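Local coordinates for protein phosphodiesterase (PDB 7CJ3) that folds into a bacteriorhodopsin-like bundle of transmembrane helices that pairs with a second copy and holds retinal in an internal pocket, at residues B[248-251]-B[252-256]; B[190-193]-B[194-198]; B[30-33]-B[34-38]; B[142-145]-B[146-150]; B[71-74]-B[75-79]. All coordinates share one frame; numbering follows the deposited sequence.

Contact 1 (B[248-251]-B[252-256]). With OLC ((2R)-2,3-dihydroxypropyl (9Z)-octadec-9-enoate), chain L.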
# COMPACT_ATOMS: atom_id res chain seq x y z
N ILE B 248 -5.33 10.61 23.24
CA ILE B 248 -5.50 9.33 22.47
C ILE B 248 -4.78 8.23 23.25
O ILE B 248 -3.81 8.56 23.93
CB ILE B 248 -4.95 9.46 21.02
CG1 ILE B 248 -3.46 9.77 20.98
CG2 ILE B 248 -5.74 10.51 20.24
CD1 ILE B 248 -2.89 9.76 19.58
N ASP B 249 -5.25 6.98 23.16
CA ASP B 249 -4.55 5.79 23.72
C ASP B 249 -3.42 5.37 22.75
O ASP B 249 -3.27 5.95 21.66
CB ASP B 249 -5.52 4.64 24.03
CG ASP B 249 -6.25 3.99 22.86
OD1 ASP B 249 -7.14 4.62 22.33
OD2 ASP B 249 -5.93 2.82 22.50
N PHE B 250 -2.64 4.38 23.16
CA PHE B 250 -1.38 3.97 22.50
C PHE B 250 -1.65 3.46 21.09
O PHE B 250 -1.01 4.00 20.11
CB PHE B 250 -0.69 2.89 23.34
CG PHE B 250 0.68 2.61 22.81
CD1 PHE B 250 1.64 3.61 22.80
CD2 PHE B 250 0.98 1.36 22.25
CE1 PHE B 250 2.89 3.36 22.26
CE2 PHE B 250 2.24 1.12 21.73
CZ PHE B 250 3.19 2.12 21.74
N GLN B 251 -2.58 2.49 21.00
CA GLN B 251 -2.97 1.79 19.75
C GLN B 251 -3.50 2.79 18.70
O GLN B 251 -3.09 2.67 17.53
CB GLN B 251 -3.99 0.68 20.04
CG GLN B 251 -3.44 -0.43 20.90
CD GLN B 251 -4.18 -1.74 20.83
OE1 GLN B 251 -5.14 -1.97 21.54
NE2 GLN B 251 -3.72 -2.63 19.97
N VAL B 252 -4.34 3.75 19.08
CA VAL B 252 -4.82 4.79 18.12
C VAL B 252 -3.62 5.55 17.56
O VAL B 252 -3.56 5.72 16.35
CB VAL B 252 -5.88 5.73 18.77
CG1 VAL B 252 -6.05 7.04 17.99
CG2 VAL B 252 -7.25 5.04 18.92
N GLY B 253 -2.66 5.95 18.41
CA GLY B 253 -1.40 6.61 18.00
C GLY B 253 -0.55 5.76 17.05
O GLY B 253 0.01 6.32 16.07
N GLU B 254 -0.41 4.46 17.34
CA GLU B 254 0.40 3.51 16.52
C GLU B 254 -0.18 3.44 15.10
O GLU B 254 0.61 3.50 14.12
CB GLU B 254 0.47 2.16 17.23
CG GLU B 254 1.40 2.20 18.44
CD GLU B 254 2.75 2.82 18.12
OE1 GLU B 254 2.94 3.99 18.43
OE2 GLU B 254 3.58 2.14 17.51
N ALA B 255 -1.52 3.37 15.00
CA ALA B 255 -2.26 3.36 13.72
C ALA B 255 -1.91 4.63 12.93
O ALA B 255 -1.49 4.54 11.78
CB ALA B 255 -3.74 3.26 13.99
N MET B 256 -2.04 5.79 13.56
CA MET B 256 -1.79 7.08 12.87
C MET B 256 -0.32 7.10 12.40
O MET B 256 -0.07 7.54 11.27
CB MET B 256 -2.11 8.26 13.78
CG MET B 256 -3.59 8.35 14.11
SD MET B 256 -4.07 9.63 15.34
CE MET B 256 -3.25 11.09 14.70
C18 OLC L . -1.29 2.23 3.46
C10 OLC L . -3.50 1.28 10.65
C9 OLC L . -4.76 1.75 10.54
C17 OLC L . -0.49 1.57 4.57
C11 OLC L . -2.94 0.14 9.83
C8 OLC L . -5.68 1.14 9.51
C24 OLC L . -11.32 -3.27 18.97
C16 OLC L . -1.16 0.29 4.91
C12 OLC L . -1.66 0.66 9.31
C7 OLC L . -6.95 1.92 9.43
C15 OLC L . -2.48 0.61 5.62
C13 OLC L . -1.43 0.29 7.88
C6 OLC L . -7.63 1.97 10.80
C14 OLC L . -2.33 1.15 7.05
C5 OLC L . -8.03 0.65 11.42
C4 OLC L . -7.52 0.66 12.83
C3 OLC L . -8.08 -0.54 13.58
C2 OLC L . -9.56 -0.44 13.85
C21 OLC L . -11.14 -1.58 17.23
C1 OLC L . -9.76 -0.66 15.33
C22 OLC L . -10.79 -3.03 17.54
O19 OLC L . -8.89 -0.25 16.09
O25 OLC L . -10.63 -4.35 19.64
O23 OLC L . -11.32 -3.93 16.50
O20 OLC L . -10.95 -1.36 15.83
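Phe-250 and Glu-254, one turn apart at the start of helix 250-277, make the compact side of this contact. The methylene CG of Glu-254 lies over one face of the Phe-250 ring, displaced toward the rim, in a CH-pi contact 3.9 Å from the ring centroid. Farther out the carboxylate stacks on the same ring, their planes only 3° apart. The bend of the glutamate at chi2 (-49°) lays its end along the ring in this way. Beneath the pair, Glu-254 N donates to Phe-250 O at 2.9 Å.

The other side is looser and lies toward the surface. Asp-249 holds the N-cap position, where an acidic residue suits the partly positive start of a helix, and its OD1 comes 3.4 Å from Val-252 CG2. The bond from Gly-253 N to Asp-249 O is weak. Ile-248 CB rests 4.0 Å from Val-252 CG1, while its CD1 reaches the bare backbone of Gly-253, 3.8 Å from CA. Ala-255 CB turns to a lipid chain, 3.9 Å from C10 of OLC.

The buried acid is well answered: Arg-243 pairs with Glu-254 OE1, and OE2 meets Arg-130 and Tyr-62 OH. Two arginines around one carboxylate would probably favour its ionised form, with the phenyl face giving its methylene an apolar bed.

Contact 2 (B[190-193]-B[194-198]). With OLC ((2R)-2,3-dihydroxypropyl (9Z)-octadec-9-enoate), chain O; RET (retinal), chain K.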
# COMPACT_ATOMS: atom_id res chain seq x y z
N ALA B 190 11.12 22.53 17.91
CA ALA B 190 11.66 23.82 17.40
C ALA B 190 12.58 23.58 16.21
O ALA B 190 12.53 24.33 15.25
CB ALA B 190 12.36 24.55 18.51
N THR B 191 13.42 22.55 16.29
CA THR B 191 14.37 22.18 15.20
C THR B 191 13.57 21.68 13.99
O THR B 191 13.92 22.05 12.84
CB THR B 191 15.32 21.10 15.70
OG1 THR B 191 15.74 21.47 17.02
CG2 THR B 191 16.49 20.91 14.77
N TYR B 192 12.53 20.88 14.24
CA TYR B 192 11.59 20.41 13.19
C TYR B 192 11.04 21.62 12.40
O TYR B 192 10.93 21.48 11.14
CB TYR B 192 10.49 19.53 13.77
CG TYR B 192 9.41 19.20 12.77
CD1 TYR B 192 9.56 18.14 11.87
CD2 TYR B 192 8.26 19.97 12.68
CE1 TYR B 192 8.58 17.84 10.94
CE2 TYR B 192 7.27 19.67 11.76
CZ TYR B 192 7.43 18.62 10.87
OH TYR B 192 6.45 18.35 9.96
N ILE B 193 10.70 22.74 13.07
CA ILE B 193 10.25 23.99 12.39
C ILE B 193 11.41 24.53 11.53
O ILE B 193 11.19 24.84 10.33
CB ILE B 193 9.76 25.07 13.37
CG1 ILE B 193 8.68 24.59 14.34
CG2 ILE B 193 9.28 26.31 12.62
CD1 ILE B 193 7.43 24.14 13.66
N TYR B 194 12.60 24.68 12.14
CA TYR B 194 13.81 25.16 11.45
C TYR B 194 14.02 24.33 10.17
O TYR B 194 14.33 24.89 9.09
CB TYR B 194 15.00 25.12 12.42
CG TYR B 194 16.34 25.25 11.74
CD1 TYR B 194 16.92 26.48 11.51
CD2 TYR B 194 17.02 24.12 11.31
CE1 TYR B 194 18.14 26.60 10.86
CE2 TYR B 194 18.22 24.22 10.62
CZ TYR B 194 18.79 25.46 10.41
OH TYR B 194 19.99 25.52 9.76
N VAL B 195 13.85 23.02 10.29
CA VAL B 195 14.07 22.03 9.20
C VAL B 195 13.04 22.25 8.09
O VAL B 195 13.45 22.36 6.89
CB VAL B 195 14.01 20.59 9.76
CG1 VAL B 195 13.80 19.55 8.66
CG2 VAL B 195 15.25 20.25 10.58
N MET B 196 11.74 22.28 8.44
CA MET B 196 10.65 22.41 7.44
C MET B 196 10.77 23.76 6.70
O MET B 196 10.42 23.80 5.49
CB MET B 196 9.27 22.30 8.09
CG MET B 196 8.92 20.89 8.58
SD MET B 196 8.69 19.62 7.27
CE MET B 196 10.33 18.89 7.27
N LEU B 197 11.25 24.80 7.38
CA LEU B 197 11.34 26.17 6.82
C LEU B 197 12.43 26.19 5.75
O LEU B 197 12.19 26.78 4.66
CB LEU B 197 11.64 27.19 7.93
CG LEU B 197 10.43 27.93 8.52
CD1 LEU B 197 10.83 28.71 9.77
CD2 LEU B 197 9.77 28.86 7.49
N HIS B 198 13.59 25.60 6.08
CA HIS B 198 14.77 25.56 5.19
C HIS B 198 14.52 24.59 4.04
O HIS B 198 14.95 24.90 2.91
CB HIS B 198 16.05 25.25 5.96
CG HIS B 198 16.64 26.45 6.61
ND1 HIS B 198 16.30 26.86 7.87
CD2 HIS B 198 17.56 27.33 6.14
CE1 HIS B 198 17.02 27.94 8.17
NE2 HIS B 198 17.79 28.25 7.12
C18 OLC O . 8.14 25.63 22.16
C10 OLC O . 12.70 27.68 15.17
C9 OLC O . 13.44 28.02 14.11
C17 OLC O . 9.06 26.84 22.03
C11 OLC O . 11.36 28.28 15.51
C8 OLC O . 13.04 29.09 13.13
C24 OLC O . 16.73 36.47 10.00
C16 OLC O . 9.82 26.77 20.70
C12 OLC O . 11.12 28.11 17.01
C7 OLC O . 14.04 29.17 11.96
C15 OLC O . 9.84 28.09 19.91
C13 OLC O . 9.83 27.36 17.39
C6 OLC O . 13.93 30.57 11.38
C14 OLC O . 9.08 28.03 18.56
C5 OLC O . 14.19 30.68 9.88
C4 OLC O . 15.57 30.20 9.54
C3 OLC O . 16.73 31.07 10.06
C2 OLC O . 16.70 32.52 9.53
C21 OLC O . 18.54 35.49 8.55
C1 OLC O . 18.10 33.13 9.41
C22 OLC O . 17.17 36.18 8.55
O19 OLC O . 18.98 32.83 10.20
O25 OLC O . 15.35 36.16 10.19
O23 OLC O . 17.21 37.40 7.76
O20 OLC O . 18.41 34.08 8.35
C1 RET K . 9.22 13.34 17.01
C2 RET K . 9.54 13.76 18.45
C3 RET K . 8.80 14.93 18.91
C4 RET K . 9.02 16.12 17.99
C5 RET K . 9.16 15.78 16.53
C6 RET K . 9.13 14.52 16.05
C7 RET K . 9.05 14.32 14.59
C8 RET K . 9.14 13.14 13.86
C9 RET K . 9.30 12.98 12.45
C10 RET K . 9.43 11.72 11.83
C11 RET K . 9.40 11.40 10.47
C12 RET K . 9.42 10.16 9.84
C13 RET K . 9.44 9.90 8.46
C14 RET K . 9.56 8.60 7.99
C15 RET K . 10.10 8.21 6.70
C16 RET K . 10.38 12.40 16.62
C17 RET K . 7.91 12.54 17.03
C18 RET K . 9.34 17.03 15.69
C19 RET K . 9.30 14.17 11.54
C20 RET K . 9.31 11.06 7.52
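Tyr-194, Val-195, Met-196 and Leu-197 each donate their N-H to the carbonyl four residues back, Ala-190 through Ile-193, so helix 178-207 runs regularly through this stretch. On its inner side Met-196 CG sits over one face of the Tyr-192 ring, 3.8 Å from the centroid. The bend of the methionine at chi2 (-67°) brings SD alongside the ring, obliquely and 4.6 Å from that centroid, a Met-aromatic contact. Tyr-192 belongs to the retinal pocket: its CB is 3.4 Å from retinal C18 and its CE1 3.8 Å from C19, while OH bonds to Ser-234.

Elsewhere on the helix, Tyr-194 O takes two bonds from His-198, one from N and one from ND1 at 3.0 Å, arriving from opposite faces of the carbonyl plane. The acceptor lies almost in the imidazole plane, 3° out of it. Ile-193 CG2 and Leu-197 CD1 meet at 4.0 Å, and the latter lies 3.9 Å from C5 of an OLC chain.

The chemistry is thus divided: a flexible, polarisable thioether backs the aromatic wall of the retinal pocket, branched aliphatic groups meet lipid, and the histidine turns its ND1 proton inward to the backbone.

Contact 3 (B[30-33]-B[34-38])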
# COMPACT_ATOMS: atom_id res chain seq x y z
N ILE B 30 23.63 -1.64 6.51
CA ILE B 30 24.59 -2.13 7.54
C ILE B 30 24.24 -1.51 8.89
O ILE B 30 24.24 -2.23 9.88
CB ILE B 30 26.06 -1.89 7.14
CG1 ILE B 30 26.43 -2.66 5.87
CG2 ILE B 30 26.99 -2.26 8.30
CD1 ILE B 30 27.64 -2.13 5.16
N VAL B 31 23.92 -0.22 8.92
CA VAL B 31 23.56 0.50 10.18
C VAL B 31 22.29 -0.14 10.75
O VAL B 31 22.18 -0.32 12.00
CB VAL B 31 23.36 2.01 9.93
CG1 VAL B 31 22.81 2.71 11.16
CG2 VAL B 31 24.65 2.67 9.46
N TRP B 32 21.36 -0.48 9.85
CA TRP B 32 20.07 -1.09 10.20
C TRP B 32 20.30 -2.44 10.90
O TRP B 32 19.88 -2.59 12.07
CB TRP B 32 19.19 -1.21 8.96
CG TRP B 32 17.80 -1.59 9.35
CD1 TRP B 32 16.79 -0.76 9.73
CD2 TRP B 32 17.29 -2.92 9.47
NE1 TRP B 32 15.68 -1.49 10.04
CE2 TRP B 32 15.96 -2.82 9.91
CE3 TRP B 32 17.85 -4.19 9.23
CZ2 TRP B 32 15.16 -3.94 10.13
CZ3 TRP B 32 17.06 -5.30 9.43
CH2 TRP B 32 15.73 -5.18 9.88
N LEU B 33 20.99 -3.36 10.22
CA LEU B 33 21.30 -4.73 10.72
C LEU B 33 21.96 -4.68 12.09
O LEU B 33 21.56 -5.47 12.97
CB LEU B 33 22.23 -5.40 9.71
CG LEU B 33 21.58 -5.86 8.41
CD1 LEU B 33 22.64 -6.17 7.36
CD2 LEU B 33 20.65 -7.06 8.66
N CYS B 34 22.94 -3.80 12.28
CA CYS B 34 23.64 -3.65 13.59
C CYS B 34 22.61 -3.30 14.67
O CYS B 34 22.60 -3.94 15.75
CB CYS B 34 24.73 -2.59 13.50
SG CYS B 34 25.94 -2.94 12.20
N VAL B 35 21.75 -2.33 14.39
CA VAL B 35 20.76 -1.84 15.37
C VAL B 35 19.75 -2.96 15.61
O VAL B 35 19.42 -3.25 16.78
CB VAL B 35 20.10 -0.55 14.87
CG1 VAL B 35 18.98 -0.10 15.79
CG2 VAL B 35 21.13 0.54 14.64
N MET B 36 19.32 -3.62 14.55
CA MET B 36 18.39 -4.77 14.65
C MET B 36 19.04 -5.89 15.47
O MET B 36 18.36 -6.45 16.37
CB MET B 36 18.03 -5.31 13.27
CG MET B 36 16.75 -6.11 13.23
SD MET B 36 17.06 -7.87 13.14
CE MET B 36 18.36 -7.96 11.91
N GLY B 37 20.29 -6.22 15.15
CA GLY B 37 21.12 -7.13 15.95
C GLY B 37 20.93 -6.88 17.43
O GLY B 37 20.40 -7.78 18.17
N SER B 38 21.31 -5.68 17.87
CA SER B 38 21.43 -5.37 19.31
C SER B 38 20.04 -5.40 19.95
O SER B 38 19.95 -5.91 21.08
CB SER B 38 22.14 -4.09 19.51
OG SER B 38 22.43 -3.52 18.23
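Met-36 curls past the rim of the indole of Trp-32, one helical turn earlier. Its CB stands above the six-membered ring, 4.1 Å from the centroid and 16° off the ring normal, a CH-pi contact. CG is already just beyond the rim, 3.6 Å from Trp-32 CH2, and the terminal CE returns to 3.9 Å from Trp-32 CZ3. That methyl also touches the neighbouring leucine, with Leu-33 CD2 4.1 Å from Met-36 CE.

Between these carbons the sulfur rides obliquely, SD 5.2 Å from the centroid of the six-membered ring, so the pair is a Met-aromatic contact spaced i to i+4 along an alpha-helix. An unbranched, flexible methionine suits the place because it can bend round the edge of a broad ring system.

Torsions set up the overlap: Trp-32 has CG anti to the backbone N (chi1 -170°), which brings the far end of the indole toward the next turn. Met-36 also directs CG away from its own N (chi1 -159°). The backbone bond from Met-36 N to Trp-32 O, 2.7 Å long, fixes the spacing underneath.

Farther out, Val-31 CG1 and Val-35 CG2 come within 4.4 Å. The indole is wedged against helix 86-111, touching Val-101, Ile-104 and Ser-108, and against Met-129 and Ile-136 of helix 128-149. Its NE1 makes a weak hydrogen bond to Ser-105 OG, and Met-129 also touches Met-36.

Contact 4 (B[142-145]-B[146-150])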
# COMPACT_ATOMS: atom_id res chain seq x y z
N LEU B 142 15.76 13.89 3.06
CA LEU B 142 16.19 15.30 3.00
C LEU B 142 17.29 15.44 1.94
O LEU B 142 17.25 16.43 1.19
CB LEU B 142 16.67 15.75 4.38
CG LEU B 142 15.56 16.02 5.38
CD1 LEU B 142 16.14 16.29 6.76
CD2 LEU B 142 14.68 17.18 4.91
N TYR B 143 18.23 14.50 1.88
CA TYR B 143 19.34 14.53 0.89
C TYR B 143 18.73 14.40 -0.51
O TYR B 143 19.20 15.04 -1.45
CB TYR B 143 20.38 13.44 1.18
CG TYR B 143 21.30 13.14 0.02
CD1 TYR B 143 22.43 13.91 -0.22
CD2 TYR B 143 21.01 12.11 -0.86
CE1 TYR B 143 23.25 13.65 -1.30
CE2 TYR B 143 21.83 11.83 -1.94
CZ TYR B 143 22.94 12.62 -2.17
OH TYR B 143 23.74 12.36 -3.25
N TRP B 144 17.69 13.58 -0.63
CA TRP B 144 16.92 13.39 -1.89
C TRP B 144 16.27 14.72 -2.30
O TRP B 144 16.17 15.01 -3.52
CB TRP B 144 15.90 12.28 -1.65
CG TRP B 144 15.02 11.94 -2.81
CD1 TRP B 144 15.15 10.88 -3.64
CD2 TRP B 144 13.83 12.64 -3.23
NE1 TRP B 144 14.15 10.87 -4.57
CE2 TRP B 144 13.31 11.93 -4.33
CE3 TRP B 144 13.16 13.79 -2.78
CZ2 TRP B 144 12.15 12.34 -4.99
CZ3 TRP B 144 12.00 14.18 -3.43
CH2 TRP B 144 11.51 13.47 -4.52
N CYS B 145 15.82 15.52 -1.33
CA CYS B 145 15.14 16.81 -1.58
C CYS B 145 16.15 17.75 -2.25
O CYS B 145 15.72 18.50 -3.17
CB CYS B 145 14.58 17.43 -0.30
SG CYS B 145 13.08 16.59 0.33
N GLY B 146 17.41 17.68 -1.78
CA GLY B 146 18.60 18.39 -2.31
C GLY B 146 18.86 18.11 -3.79
O GLY B 146 19.09 19.07 -4.54
N LEU B 147 18.82 16.85 -4.21
CA LEU B 147 19.05 16.48 -5.63
C LEU B 147 17.93 17.04 -6.50
O LEU B 147 18.24 17.58 -7.58
CB LEU B 147 19.15 14.96 -5.77
CG LEU B 147 20.31 14.30 -5.01
CD1 LEU B 147 20.39 12.83 -5.39
CD2 LEU B 147 21.62 15.04 -5.27
N ALA B 148 16.68 16.90 -6.04
CA ALA B 148 15.47 17.39 -6.75
C ALA B 148 15.56 18.90 -6.99
O ALA B 148 15.08 19.35 -8.04
CB ALA B 148 14.23 17.04 -5.98
N SER B 149 16.17 19.64 -6.05
CA SER B 149 16.17 21.12 -6.02
C SER B 149 17.57 21.72 -6.31
O SER B 149 17.70 22.96 -6.21
CB SER B 149 15.61 21.58 -4.68
OG SER B 149 16.44 21.22 -3.57
N ARG B 150 18.57 20.89 -6.64
CA ARG B 150 19.97 21.31 -6.91
C ARG B 150 20.42 22.33 -5.85
O ARG B 150 20.90 23.40 -6.22
CB ARG B 150 20.08 21.92 -8.32
CG ARG B 150 19.49 21.06 -9.43
CD ARG B 150 20.33 19.90 -9.89
NE ARG B 150 19.74 19.42 -11.12
CZ ARG B 150 20.30 18.56 -11.96
NH1 ARG B 150 21.48 18.02 -11.67
NH2 ARG B 150 19.68 18.17 -13.06
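Tyr-143 and Leu-147 pack one turn apart in the closing stretch of helix 128-149, which finishes in a Schellman motif: Arg-150 takes a positive phi (44°), and two weak bonds, from Ser-149 N to Gly-146 O and from Arg-150 N to Leu-147 O, reach back into the last turn.

The apolar contacts come first. Leu-147 turns both methyls to the outer end of the Tyr-143 ring, CD1 3.9 Å from CE2 and CD2 4.0 Å from OH, an oblique approach. Leucine fits here because its fork can span the phenol end while also touching Val-90 and Leu-91 of helix 86-111. Trp-144 CZ3 and Ala-148 CB are farther apart at 4.4 Å, and the small alanine lets Leu-217 come up beside it. The indole itself is tied to helix 86-111 through NE1, bonded to Leu-91 O.

Backbone bonds make up the second group. Ala-148 N donates to Trp-144 O at 3.2 Å, and Gly-146 N to Leu-142 O at the same length, whereas the bond from Leu-147 N to Tyr-143 O is weak.

A serine hydroxyl supplies the third kind. Buried Ser-149 has a chi1 of 66° that folds OG back along its own helix. Ser-149 N bonds only weakly to Cys-145 O, but OG donates to that oxygen at 2.8 Å, tilted 32° from the carbonyl plane.

Contact 5 (B[71-74]-B[75-79])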
# COMPACT_ATOMS: atom_id res chain seq x y z
N PHE B 71 5.37 -3.57 -1.50
CA PHE B 71 4.75 -3.16 -2.79
C PHE B 71 5.26 -1.78 -3.21
O PHE B 71 5.51 -1.60 -4.43
CB PHE B 71 3.22 -3.23 -2.75
CG PHE B 71 2.69 -4.64 -2.92
CD1 PHE B 71 2.65 -5.24 -4.17
CD2 PHE B 71 2.30 -5.39 -1.82
CE1 PHE B 71 2.24 -6.56 -4.30
CE2 PHE B 71 1.89 -6.70 -1.96
CZ PHE B 71 1.86 -7.29 -3.20
N ALA B 72 5.41 -0.85 -2.25
CA ALA B 72 5.98 0.50 -2.49
C ALA B 72 7.39 0.37 -3.06
O ALA B 72 7.71 1.15 -3.96
CB ALA B 72 5.98 1.32 -1.23
N THR B 73 8.19 -0.56 -2.53
CA THR B 73 9.59 -0.83 -2.96
C THR B 73 9.58 -1.46 -4.36
O THR B 73 10.41 -1.09 -5.21
CB THR B 73 10.34 -1.69 -1.94
OG1 THR B 73 10.13 -1.19 -0.62
CG2 THR B 73 11.82 -1.71 -2.21
N GLY B 74 8.64 -2.37 -4.61
CA GLY B 74 8.36 -2.92 -5.95
C GLY B 74 8.25 -1.81 -6.98
O GLY B 74 8.97 -1.87 -8.00
N LEU B 75 7.39 -0.82 -6.73
CA LEU B 75 7.08 0.28 -7.68
C LEU B 75 8.33 1.13 -7.94
O LEU B 75 8.54 1.54 -9.09
CB LEU B 75 5.96 1.14 -7.10
CG LEU B 75 5.55 2.35 -7.94
CD1 LEU B 75 5.15 1.94 -9.35
CD2 LEU B 75 4.43 3.11 -7.26
N ASP B 76 9.13 1.39 -6.90
CA ASP B 76 10.36 2.21 -7.00
C ASP B 76 11.40 1.48 -7.87
O ASP B 76 12.15 2.17 -8.56
CB ASP B 76 10.95 2.53 -5.63
CG ASP B 76 10.12 3.51 -4.83
OD1 ASP B 76 10.04 4.68 -5.22
OD2 ASP B 76 9.58 3.08 -3.81
N ILE B 77 11.47 0.14 -7.79
CA ILE B 77 12.45 -0.66 -8.57
C ILE B 77 12.11 -0.45 -10.05
O ILE B 77 13.04 -0.18 -10.84
CB ILE B 77 12.45 -2.16 -8.16
CG1 ILE B 77 13.10 -2.39 -6.79
CG2 ILE B 77 13.08 -3.03 -9.24
CD1 ILE B 77 12.65 -3.67 -6.10
N LEU B 78 10.82 -0.52 -10.41
CA LEU B 78 10.36 -0.42 -11.82
C LEU B 78 10.68 0.99 -12.33
O LEU B 78 10.96 1.13 -13.52
CB LEU B 78 8.87 -0.75 -11.93
CG LEU B 78 8.47 -2.16 -11.49
CD1 LEU B 78 7.03 -2.48 -11.89
CD2 LEU B 78 9.43 -3.20 -12.06
N ALA B 79 10.65 2.00 -11.46
CA ALA B 79 10.99 3.40 -11.79
C ALA B 79 12.50 3.53 -12.03
O ALA B 79 12.89 4.40 -12.84
CB ALA B 79 10.52 4.32 -10.69
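Ile-77 lies against the turn formed by Thr-73 and Gly-74, in an ordinary alpha-helical i to i+4 arrangement within helix 58-81 of the bacteriorhodopsin-like bundle. Followed outward, its CB first meets Gly-74 O at 3.5 Å. The next atom, CG1, shifts to the preceding carbonyl and lies 3.4 Å from Thr-73 O. CG1 stands beside the backbone N of Ile-77, opposite its carbonyl carbon (chi1 -73°), and so the branch runs back along the helix. At its tip CD1 stays near that oxygen and comes 4.4 Å from the methyl CG2 of Thr-73. The isoleucine thus shields the carbonyl that its own N binds at 3.0 Å, from Ile-77 N to Thr-73 O.

Threonine suits the membrane helix because its OG1 bonds to the backbone oxygen of Phe-69, leaving the methyl to the apolar side. Gly-74 keeps the surface of its turn low, and its oxygen receives weak bonds from Ile-77 N and Leu-78 N.

Other sides of the helix meet different partners. Phe-71 packs edge-to-face with Tyr-262 of the second subunit, and Leu-75 meets its own counterpart there, apolar residues suited to a dimer interface. Inward, small Ala-72 touches Val-266 of helix 250-277, and the carboxylate of Asp-76 lies close to that of Asp-99. On the interface side, Leu-78 CG sits 3.5 Å from Gly-74 O.

How the contacts relate
All five contacts are local, between residues about a turn apart, each on a different helix of one bundle, and none touches another. Retinal is the common reference: contact 2 supplies Tyr-192 to its pocket, whereas the side chain of Leu-142 in contact 4 is about 8 Å from it, Glu-254 in contact 1 about 10 Å, Ala-72 in contact 5 about 11 Å and Trp-32 in contact 3 about 12 Å. Contacts 2 and 4 approach most closely, nearest atoms about 4 Å apart, and contacts 4 and 5 follow at about 7 Å. Contacts 1 and 4 lie on opposite sides of the chain's centre, 32 Å between their centres. Contact 5 alone reaches the second subunit.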